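Local coordinates for protein thin, isoform D (Drosophila melanogaster, PDB 6XG7) that probably acts as a zinc-binding ubiquitin-protein transferase, the part described here being its NHL-repeat beta-propeller, a protein-binding region, at residues Tyr106-Arg111 / Gln117-Gln122. Numbering follows the deposited sequence.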
loop_
_atom_site.group_PDB
_atom_site.type_symbol
_atom_site.label_atom_id
_atom_site.label_comp_id
_atom_site.label_asym_id
_atom_site.label_seq_id
_atom_site.Cartn_x
_atom_site.Cartn_y
_atom_site.Cartn_z
ATOM N N TYR A 106 -2.706 -4.860 -13.190
ATOM C CA TYR A 106 -1.951 -4.991 -11.949
ATOM C C TYR A 106 -0.618 -4.270 -12.087
ATOM O O TYR A 106 0.108 -4.473 -13.066
ATOM C CB TYR A 106 -1.703 -6.464 -11.617
ATOM C CG TYR A 106 -2.968 -7.242 -11.366
ATOM C CD1 TYR A 106 -3.526 -7.285 -10.114
ATOM C CD2 TYR A 106 -3.624 -7.903 -12.393
ATOM C CE1 TYR A 106 -4.701 -7.978 -9.874
ATOM C CE2 TYR A 106 -4.802 -8.595 -12.168
ATOM C CZ TYR A 106 -5.336 -8.636 -10.901
ATOM O OH TYR A 106 -6.515 -9.299 -10.633
ATOM N N ILE A 107 -0.310 -3.431 -11.112
ATOM C CA ILE A 107 0.944 -2.689 -11.053
ATOM C C ILE A 107 1.694 -3.202 -9.832
ATOM O O ILE A 107 1.197 -3.086 -8.706
ATOM C CB ILE A 107 0.705 -1.176 -10.920
ATOM C CG1 ILE A 107 -0.446 -0.682 -11.813
ATOM C CG2 ILE A 107 2.009 -0.423 -11.110
ATOM C CD1 ILE A 107 -0.248 -0.901 -13.260
ATOM N N ILE A 108 2.902 -3.732 -10.040
ATOM C CA ILE A 108 3.665 -4.390 -8.982
ATOM C C ILE A 108 4.998 -3.685 -8.794
ATOM O O ILE A 108 5.742 -3.467 -9.764
ATOM C CB ILE A 108 3.915 -5.877 -9.303
ATOM C CG1 ILE A 108 2.670 -6.728 -9.058
ATOM C CG2 ILE A 108 5.034 -6.445 -8.420
ATOM C CD1 ILE A 108 1.653 -6.594 -10.043
ATOM N N ALA A 109 5.316 -3.363 -7.543
ATOM C CA ALA A 109 6.645 -2.875 -7.185
ATOM C C ALA A 109 7.514 -4.088 -6.870
ATOM O O ALA A 109 7.357 -4.742 -5.831
ATOM C CB ALA A 109 6.571 -1.907 -6.010
ATOM N N ASP A 110 8.431 -4.388 -7.783
ATOM C CA ASP A 110 9.232 -5.609 -7.737
ATOM C C ASP A 110 10.530 -5.284 -7.005
ATOM O O ASP A 110 11.581 -5.070 -7.595
ATOM C CB ASP A 110 9.459 -6.093 -9.164
ATOM C CG ASP A 110 10.049 -7.464 -9.240
ATOM O OD1 ASP A 110 10.219 -8.112 -8.181
ATOM O OD2 ASP A 110 10.344 -7.897 -10.381
ATOM N N ARG A 111 10.435 -5.274 -5.673
ATOM C CA ARG A 111 11.401 -4.673 -4.759
ATOM C C ARG A 111 12.854 -4.991 -5.110
ATOM O O ARG A 111 13.655 -4.077 -5.340
ATOM C CB ARG A 111 11.070 -5.126 -3.334
ATOM C CG ARG A 111 12.005 -4.623 -2.261
ATOM C CD ARG A 111 11.662 -5.305 -0.922
ATOM N NE ARG A 111 12.662 -5.076 0.120
ATOM C CZ ARG A 111 12.766 -5.802 1.228
ATOM N NH1 ARG A 111 11.940 -6.815 1.444
ATOM N NH2 ARG A 111 13.702 -5.514 2.127
ATOM N N GLN A 117 6.430 -3.640 -12.633
ATOM C CA GLN A 117 5.838 -4.445 -13.695
ATOM C C GLN A 117 4.346 -4.152 -13.811
ATOM O O GLN A 117 3.658 -3.935 -12.810
ATOM C CB GLN A 117 6.071 -5.947 -13.487
ATOM C CG GLN A 117 7.525 -6.340 -13.526
ATOM C CD GLN A 117 7.714 -7.834 -13.598
ATOM O OE1 GLN A 117 7.242 -8.490 -14.523
ATOM N NE2 GLN A 117 8.381 -8.387 -12.603
ATOM N N VAL A 118 3.876 -4.115 -15.050
ATOM C CA VAL A 118 2.471 -3.952 -15.370
ATOM C C VAL A 118 1.987 -5.232 -16.034
ATOM O O VAL A 118 2.581 -5.697 -17.013
ATOM C CB VAL A 118 2.237 -2.743 -16.290
ATOM C CG1 VAL A 118 0.766 -2.580 -16.572
ATOM C CG2 VAL A 118 2.833 -1.475 -15.707
ATOM N N LEU A 119 0.908 -5.796 -15.506
ATOM C CA LEU A 119 0.306 -7.008 -16.037
ATOM C C LEU A 119 -1.148 -6.723 -16.380
ATOM O O LEU A 119 -1.784 -5.868 -15.770
ATOM C CB LEU A 119 0.433 -8.150 -15.027
ATOM C CG LEU A 119 1.882 -8.443 -14.583
ATOM C CD1 LEU A 119 2.135 -7.831 -13.214
ATOM C CD2 LEU A 119 2.179 -9.935 -14.578
ATOM N N ASP A 120 -1.659 -7.418 -17.386
ATOM C CA ASP A 120 -3.025 -7.148 -17.815
ATOM C C ASP A 120 -4.003 -7.710 -16.787
ATOM O O ASP A 120 -3.573 -8.303 -15.785
ATOM C CB ASP A 120 -3.256 -7.602 -19.265
ATOM C CG ASP A 120 -3.529 -9.086 -19.417
ATOM O OD1 ASP A 120 -3.631 -9.826 -18.421
ATOM O OD2 ASP A 120 -3.647 -9.507 -20.592
ATOM N N PRO A 121 -5.310 -7.479 -16.953
ATOM C CA PRO A 121 -6.270 -7.892 -15.918
ATOM C C PRO A 121 -6.334 -9.385 -15.699
ATOM O O PRO A 121 -6.942 -9.816 -14.713
ATOM C CB PRO A 121 -7.612 -7.351 -16.442
ATOM C CG PRO A 121 -7.237 -6.232 -17.341
ATOM C CD PRO A 121 -5.955 -6.666 -17.997
ATOM N N GLN A 122 -5.761 -10.182 -16.602
ATOM C CA GLN A 122 -5.672 -11.627 -16.453
ATOM C C GLN A 122 -4.347 -12.059 -15.840
ATOM O O GLN A 122 -4.108 -13.260 -15.695
ATOM C CB GLN A 122 -5.846 -12.313 -17.819
ATOM C CG GLN A 122 -6.931 -11.691 -18.713
ATOM C CD GLN A 122 -8.280 -11.542 -18.008
ATOM O OE1 GLN A 122 -8.602 -12.300 -17.088
ATOM N NE2 GLN A 122 -9.068 -10.543 -18.425
#
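Tyr106 pairs with Leu119 and Ile108 with Gln117, each through two backbone hydrogen bonds. These are hydrogen-bonded pairs of the antiparallel hairpin formed by strands 106-110 and 115-119, the two middle strands of a four-stranded propeller blade. Between them lies the non-hydrogen-bonded pair Ile107 and Val118. Their side chains run side by side, with Ile107 CD1 3.8 Å from Val118 CG1, on the face turned toward strand 142-147 of the next blade.

On the other face, the side chain of Tyr106 leads away from CB, which lies 4.4 Å from Leu119 CB. With CG anti to the carbonyl carbon (chi1 -63°), the ring turns an edge to the loop carbonyls: CD2 is 3.4 Å from Asp120 O, and CE2 is 3.5 Å from Pro121 O. Both oxygens lie in the ring plane. At the tip, OH is 4.1 Å from Pro121 O. Phe82 meets the same ring edge-to-face. Ile108 CD1 presses on Leu119 CD1 at 3.4 Å, a tight fit.

At the far end, Gln117 NE2 donates to Asp110 OD2 at 3.0 Å. The donor comes from above the carboxylate plane, and the N-H...O angle is a bent 138°. NE2 also binds Glu91 O, while Gln117 OE1 accepts from Gly90 N. Asp110 OD2 also forms a salt bridge with Arg115 NE and accepts from Asn113 ND2; OD1 accepts from Asp93 N. With an alanine at Asp110, Arg115 would probably lose this counter-charge and Gln117 NE2 one of its acceptors. The buried carboxylate is probably balanced in charge by Arg115, and through Asp93, Gly90 and Glu91 the pair ties the hairpin to the chain around strand 91-92.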